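Local coordinates for protein Aac(6')-ib (Escherichia coli, PDB 2BUE) that probably transfers an acetyl group from acetyl-coenzyme A to the 6'-amino group of aminoglycoside antibiotics, a reaction that confers resistance to these drugs, at residues A[166-169]-A[173-176]; A[176-181]-A[185-190]. The protein carries 2 engineered substitutions. All coordinates share one frame; numbering follows the deposited sequence.

Contact 1. Residues A[166-169]-A[173-176]; sequences CYEK and ERQG. With COA (coenzyme A), chain B.
E168 and R174 form a side-on salt bridge across the turn that leads from helix 161-169 into strand 173-180 of the GNAT fold. The grip is lopsided. R174 NE gives E168 OE2 a bond of 2.7 Å. R174 NH2 reaches the same E168 OE2 at 3.0 Å. The further link from R174 NH2 to E168 OE1 is weak at 3.4 Å. On the arginine side, OE2 sits at the guanidinium edge, within 1° of its plane. On the glutamate side, both nitrogens descend on OE2 from one face of the carboxylate, and the two planes are turned 58° apart, so this is not the coplanar, two-oxygen pairing. The bend of R174 at CD (chi3 -107°) turns NE and NH2 together onto that oxygen, while E168 is extended beyond CG. E168 OE1 is also held by R165, a coenzyme-binding arginine, so the carboxylate has two positive partners, which would probably favour its ionised form. The hydroxyl of Y167 is hydrogen-bonded to Q119. On the coenzyme side, C166 SG lies 3.8 Å from CCP of the pantetheine arm. K169, whose chain bends in its outer half, brings NZ within 2.7 Å of coenzyme A O8A, an oxygen of the 3'-phosphate, with a weak second bond to O5B.

Contact 2. Residues A[176-181]-A[185-190]; sequences GTVTTP and AVYMVQ
G176 and Y187 form a hydrogen-bonded pair within an antiparallel beta hairpin, strands 173-180 and 183-191, at the edge of the GNAT sheet. G176 O accepts Y187 N at 2.8 Å, with a C=O...N angle of 174° that puts the donor almost straight beyond the oxygen. G176 N is buried by the contact without a partner in the model. T177 faces V186 as a non-hydrogen-bonded pair, and here T177 CA approaches A185 O at 3.3 Å in a CA-H...O contact. V178 and A185 make the next hydrogen-bonded pair, joined in both directions: V178 N to A185 O at 2.9 Å and A185 N to V178 O at 2.8 Å. The V178 methyls share the face of A185 and Y187, with CG1 3.8 Å from Y187 CB and CG2 4.3 Å from A185 CB. Y187 CG stands anti to its own nitrogen (chi1 -169°), which carries the ring on from that methyl contact; its hydroxyl is bound by Q153. T180 CG2 rests 3.9 Å from A185 CB, while OG1 is hydrogen-bonded to D182 N and G183 O, where the chain reverses. The N-to-C directions of segments 176-180 and 185-190 make an angle of 117°, so the pairing is strongly twisted. With three backbone bonds and a thin apolar layer, cohesion here depends chiefly on main-chain polarity, and side-chain charge plays no part across the pair.

Both contacts lie toward the surface, with centres 10 Å apart, and both use strand 173-180; G176 belongs to each. Contact 1 ties the start of that strand to helix 161-169 through side-chain charge, burying 120 Å², whereas contact 2 pairs its later part with strand 183-191 through main-chain bonds and small apolar groups, burying 299 Å². Their residues also meet directly. Q175 N lies 2.8 Å from Y187 O, a probable hydrogen bond; since Y187 N also bonds G176 O, two consecutive residues face Y187, consistent with a classic beta bulge. Y167 CB packs 3.6 Å from M188 CE. Contact 1 alone touches coenzyme A, while contact 2 joins the outermost strand, 173-180, to the next one in.

Contact 1. Residues A[166-169]-A[173-176]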
loop_
_atom_site.group_PDB
_atom_site.type_symbol
_atom_site.label_atom_id
_atom_site.label_comp_id
_atom_site.label_asym_id
_atom_site.label_seq_id
_atom_site.Cartn_x
_atom_site.Cartn_y
_atom_site.Cartn_z
ATOM N N CYS A 166 5.440 -10.759 3.515
ATOM C CA CYS A 166 5.975 -9.884 2.459
ATOM C C CYS A 166 6.520 -8.587 3.092
ATOM O O CYS A 166 7.651 -8.169 2.810
ATOM C CB CYS A 166 4.880 -9.571 1.448
ATOM S SG CYS A 166 5.308 -8.283 0.261
ATOM N N TYR A 167 5.719 -7.978 3.970
ATOM C CA TYR A 167 6.134 -6.733 4.612
ATOM C C TYR A 167 7.407 -6.903 5.448
ATOM O O TYR A 167 8.300 -6.055 5.416
ATOM C CB TYR A 167 5.005 -6.138 5.458
ATOM C CG TYR A 167 3.910 -5.473 4.643
ATOM C CD1 TYR A 167 4.236 -4.442 3.725
ATOM C CD2 TYR A 167 2.554 -5.783 4.861
ATOM C CE1 TYR A 167 3.240 -3.765 2.986
ATOM C CE2 TYR A 167 1.543 -5.133 4.106
ATOM C CZ TYR A 167 1.911 -4.116 3.167
ATOM O OH TYR A 167 0.986 -3.414 2.389
ATOM N N GLU A 168 7.482 -8.011 6.186
ATOM C CA GLU A 168 8.703 -8.341 6.947
ATOM C C GLU A 168 9.918 -8.465 6.031
ATOM O O GLU A 168 10.979 -7.916 6.336
ATOM C CB GLU A 168 8.495 -9.632 7.746
ATOM C CG GLU A 168 7.564 -9.449 8.934
ATOM C CD GLU A 168 7.496 -10.700 9.790
ATOM O OE1 GLU A 168 7.650 -11.808 9.215
ATOM O OE2 GLU A 168 7.285 -10.568 11.019
ATOM N N LYS A 169 9.757 -9.171 4.912
ATOM C CA LYS A 169 10.846 -9.332 3.934
ATOM C C LYS A 169 11.298 -7.977 3.370
ATOM O O LYS A 169 12.480 -7.773 3.060
ATOM C CB LYS A 169 10.426 -10.265 2.804
ATOM C CG LYS A 169 10.274 -11.706 3.259
ATOM C CD LYS A 169 10.428 -12.665 2.112
ATOM C CE LYS A 169 9.279 -12.571 1.182
ATOM N NZ LYS A 169 9.585 -13.210 -0.135
ATOM N N GLU A 173 8.623 -4.155 10.622
ATOM C CA GLU A 173 8.588 -4.941 11.864
ATOM C C GLU A 173 7.221 -4.866 12.508
ATOM O O GLU A 173 6.657 -3.783 12.656
ATOM C CB GLU A 173 9.683 -4.478 12.825
ATOM C CG GLU A 173 11.071 -4.802 12.236
ATOM C CD GLU A 173 12.257 -4.365 13.087
ATOM O OE1 GLU A 173 12.083 -3.803 14.202
ATOM O OE2 GLU A 173 13.396 -4.586 12.610
ATOM N N ARG A 174 6.692 -6.034 12.886
ATOM C CA ARG A 174 5.412 -6.098 13.605
ATOM C C ARG A 174 5.518 -5.422 14.981
ATOM O O ARG A 174 6.433 -5.706 15.754
ATOM C CB ARG A 174 4.937 -7.557 13.754
ATOM C CG ARG A 174 4.460 -8.183 12.463
ATOM C CD ARG A 174 3.905 -9.596 12.693
ATOM N NE ARG A 174 4.809 -10.622 12.184
ATOM C CZ ARG A 174 4.511 -11.923 12.103
ATOM N NH1 ARG A 174 3.347 -12.385 12.543
ATOM N NH2 ARG A 174 5.374 -12.768 11.571
ATOM N N GLN A 175 4.592 -4.514 15.259
ATOM C CA GLN A 175 4.542 -3.821 16.538
ATOM C C GLN A 175 3.495 -4.386 17.486
ATOM O O GLN A 175 3.765 -4.582 18.672
ATOM C CB GLN A 175 4.269 -2.325 16.313
ATOM C CG GLN A 175 5.320 -1.650 15.448
ATOM C CD GLN A 175 6.712 -1.845 16.011
ATOM O OE1 GLN A 175 6.986 -1.472 17.158
ATOM N NE2 GLN A 175 7.595 -2.437 15.222
ATOM N N GLY A 176 2.283 -4.565 16.994
ATOM C CA GLY A 176 1.194 -5.076 17.834
ATOM C C GLY A 176 -0.133 -4.923 17.118
ATOM O O GLY A 176 -0.179 -4.485 15.956
HETATM N N1A COA B . 0.543 -17.854 4.297
HETATM C C2A COA B . 1.633 -17.453 4.950
HETATM N N3A COA B . 2.739 -17.118 4.301
HETATM C C4A COA B . 2.771 -17.186 2.959
HETATM C C5A COA B . 1.660 -17.600 2.246
HETATM C C6A COA B . 0.516 -17.941 2.950
HETATM N N6A COA B . -0.574 -18.342 2.285
HETATM N N7A COA B . 1.961 -17.576 0.948
HETATM C C8A COA B . 3.221 -17.165 0.840
HETATM N N9A COA B . 3.712 -16.936 2.064
HETATM C C1B COA B . 5.048 -16.447 2.381
HETATM C C2B COA B . 5.914 -16.779 1.183
HETATM O O2B COA B . 6.545 -18.041 1.421
HETATM C C3B COA B . 6.886 -15.604 1.172
HETATM O O3B COA B . 7.840 -15.769 2.226
HETATM P P3B COA B . 9.232 -16.516 1.969
HETATM O O7A COA B . 10.079 -16.237 3.321
HETATM O O8A COA B . 9.970 -15.725 0.780
HETATM O O9A COA B . 9.041 -17.966 1.685
HETATM C C4B COA B . 5.980 -14.426 1.564
HETATM O O4B COA B . 4.894 -14.992 2.346
HETATM C C5B COA B . 5.406 -13.508 0.482
HETATM O O5B COA B . 6.423 -12.751 -0.187
HETATM P P1A COA B . 6.200 -12.407 -1.764
HETATM O O1A COA B . 7.061 -11.233 -2.160
HETATM O O2A COA B . 6.244 -13.612 -2.630
HETATM O O3A COA B . 4.691 -11.899 -1.698
HETATM P P2A COA B . 3.775 -11.617 -3.018
HETATM O O4A COA B . 4.658 -11.392 -4.179
HETATM O O5A COA B . 2.654 -12.599 -3.101
HETATM O O6A COA B . 3.144 -10.190 -2.577
HETATM C CBP COA B . 1.038 -9.342 -1.706
HETATM C CCP COA B . 2.370 -10.037 -1.356
HETATM C CDP COA B . 0.207 -9.226 -0.407
HETATM C CEP COA B . 1.351 -7.933 -2.274
HETATM C CAP COA B . 0.272 -10.199 -2.771
HETATM O OAP COA B . 0.241 -11.587 -2.374
HETATM C C9P COA B . -1.149 -9.671 -3.065
HETATM O O9P COA B . -1.296 -8.634 -3.715
HETATM N N8P COA B . -2.167 -10.414 -2.573
HETATM C C7P COA B . -3.591 -10.056 -2.760
HETATM C C6P COA B . -3.894 -8.643 -2.196
HETATM C C5P COA B . -3.342 -8.395 -0.771
HETATM O O5P COA B . -3.348 -9.280 0.090
HETATM N N4P COA B . -2.878 -7.156 -0.539
HETATM C C3P COA B . -2.294 -6.797 0.771
HETATM C C2P COA B . -3.331 -6.316 1.783
HETATM S S1P COA B . -2.555 -5.723 3.354
#

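Contact 2. Residues A[176-181]-A[185-190]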
loop_
_atom_site.group_PDB
_atom_site.type_symbol
_atom_site.label_atom_id
_atom_site.label_comp_id
_atom_site.label_asym_id
_atom_site.label_seq_id
_atom_site.Cartn_x
_atom_site.Cartn_y
_atom_site.Cartn_z
ATOM N N GLY A 176 2.283 -4.565 16.994
ATOM C CA GLY A 176 1.194 -5.076 17.834
ATOM C C GLY A 176 -0.133 -4.923 17.118
ATOM O O GLY A 176 -0.179 -4.485 15.956
ATOM N N THR A 177 -1.208 -5.253 17.830
ATOM C CA THR A 177 -2.538 -5.193 17.281
ATOM C C THR A 177 -3.161 -3.851 17.584
ATOM O O THR A 177 -3.155 -3.391 18.742
ATOM C CB THR A 177 -3.413 -6.346 17.866
ATOM O OG1 THR A 177 -2.785 -7.592 17.529
ATOM C CG2 THR A 177 -4.839 -6.311 17.293
ATOM N N VAL A 178 -3.731 -3.236 16.547
ATOM C CA VAL A 178 -4.450 -1.987 16.710
ATOM C C VAL A 178 -5.868 -2.045 16.139
ATOM O O VAL A 178 -6.130 -2.794 15.164
ATOM C CB VAL A 178 -3.649 -0.816 16.061
ATOM C CG1 VAL A 178 -2.276 -0.680 16.726
ATOM C CG2 VAL A 178 -3.503 -1.033 14.551
ATOM N N THR A 179 -6.759 -1.249 16.740
ATOM C CA THR A 179 -8.137 -1.172 16.289
ATOM C C THR A 179 -8.240 -0.131 15.200
ATOM O O THR A 179 -7.904 1.023 15.441
ATOM C CB THR A 179 -9.109 -0.786 17.429
ATOM O OG1 THR A 179 -9.007 -1.783 18.453
ATOM C CG2 THR A 179 -10.529 -0.774 16.899
ATOM N N THR A 180 -8.696 -0.548 14.017
ATOM C CA THR A 180 -8.940 0.390 12.886
ATOM C C THR A 180 -10.397 0.320 12.417
ATOM O O THR A 180 -11.137 -0.616 12.787
ATOM C CB THR A 180 -8.040 0.050 11.673
ATOM O OG1 THR A 180 -8.603 -1.077 10.964
ATOM C CG2 THR A 180 -6.581 -0.235 12.099
ATOM N N PRO A 181 -10.832 1.291 11.594
ATOM C CA PRO A 181 -12.178 1.183 10.992
ATOM C C PRO A 181 -12.428 -0.104 10.198
ATOM O O PRO A 181 -13.591 -0.502 9.999
ATOM C CB PRO A 181 -12.258 2.424 10.090
ATOM C CG PRO A 181 -11.370 3.422 10.779
ATOM C CD PRO A 181 -10.186 2.575 11.254
ATOM N N ALA A 185 -5.921 -4.788 13.234
ATOM C CA ALA A 185 -4.884 -4.915 12.239
ATOM C C ALA A 185 -3.550 -5.118 12.926
ATOM O O ALA A 185 -3.372 -4.726 14.086
ATOM C CB ALA A 185 -4.824 -3.650 11.345
ATOM N N VAL A 186 -2.624 -5.738 12.206
ATOM C CA VAL A 186 -1.267 -5.892 12.718
ATOM C C VAL A 186 -0.495 -4.647 12.279
ATOM O O VAL A 186 -0.190 -4.501 11.099
ATOM C CB VAL A 186 -0.609 -7.178 12.215
ATOM C CG1 VAL A 186 0.835 -7.285 12.714
ATOM C CG2 VAL A 186 -1.439 -8.402 12.698
ATOM N N TYR A 187 -0.204 -3.766 13.238
ATOM C CA TYR A 187 0.511 -2.525 12.939
ATOM C C TYR A 187 1.992 -2.853 12.722
ATOM O O TYR A 187 2.650 -3.459 13.580
ATOM C CB TYR A 187 0.350 -1.567 14.101
ATOM C CG TYR A 187 0.835 -0.197 13.762
ATOM C CD1 TYR A 187 0.214 0.555 12.741
ATOM C CD2 TYR A 187 1.908 0.356 14.448
ATOM C CE1 TYR A 187 0.666 1.858 12.429
ATOM C CE2 TYR A 187 2.381 1.653 14.134
ATOM C CZ TYR A 187 1.765 2.378 13.119
ATOM O OH TYR A 187 2.267 3.625 12.812
ATOM N N MET A 188 2.515 -2.459 11.559
ATOM C CA MET A 188 3.907 -2.739 11.199
ATOM C C MET A 188 4.586 -1.446 10.773
ATOM O O MET A 188 3.968 -0.622 10.118
ATOM C CB MET A 188 3.959 -3.724 10.028
ATOM C CG MET A 188 3.256 -5.067 10.364
ATOM S SD MET A 188 3.382 -6.243 9.020
ATOM C CE MET A 188 5.107 -6.697 9.053
ATOM N N VAL A 189 5.863 -1.302 11.106
ATOM C CA VAL A 189 6.577 -0.061 10.775
ATOM C C VAL A 189 7.999 -0.318 10.287
ATOM O O VAL A 189 8.624 -1.353 10.588
ATOM C CB VAL A 189 6.593 0.957 11.973
ATOM C CG1 VAL A 189 5.197 1.275 12.497
ATOM C CG2 VAL A 189 7.537 0.506 13.093
ATOM N N GLN A 190 8.515 0.665 9.549
ATOM C CA GLN A 190 9.910 0.719 9.139
ATOM C C GLN A 190 10.343 2.187 9.285
ATOM O O GLN A 190 9.794 3.053 8.620
ATOM C CB GLN A 190 10.042 0.273 7.688
ATOM C CG GLN A 190 11.468 0.147 7.238
ATOM C CD GLN A 190 11.639 -0.479 5.870
ATOM O OE1 GLN A 190 10.687 -1.015 5.240
ATOM N NE2 GLN A 190 12.874 -0.459 5.405
#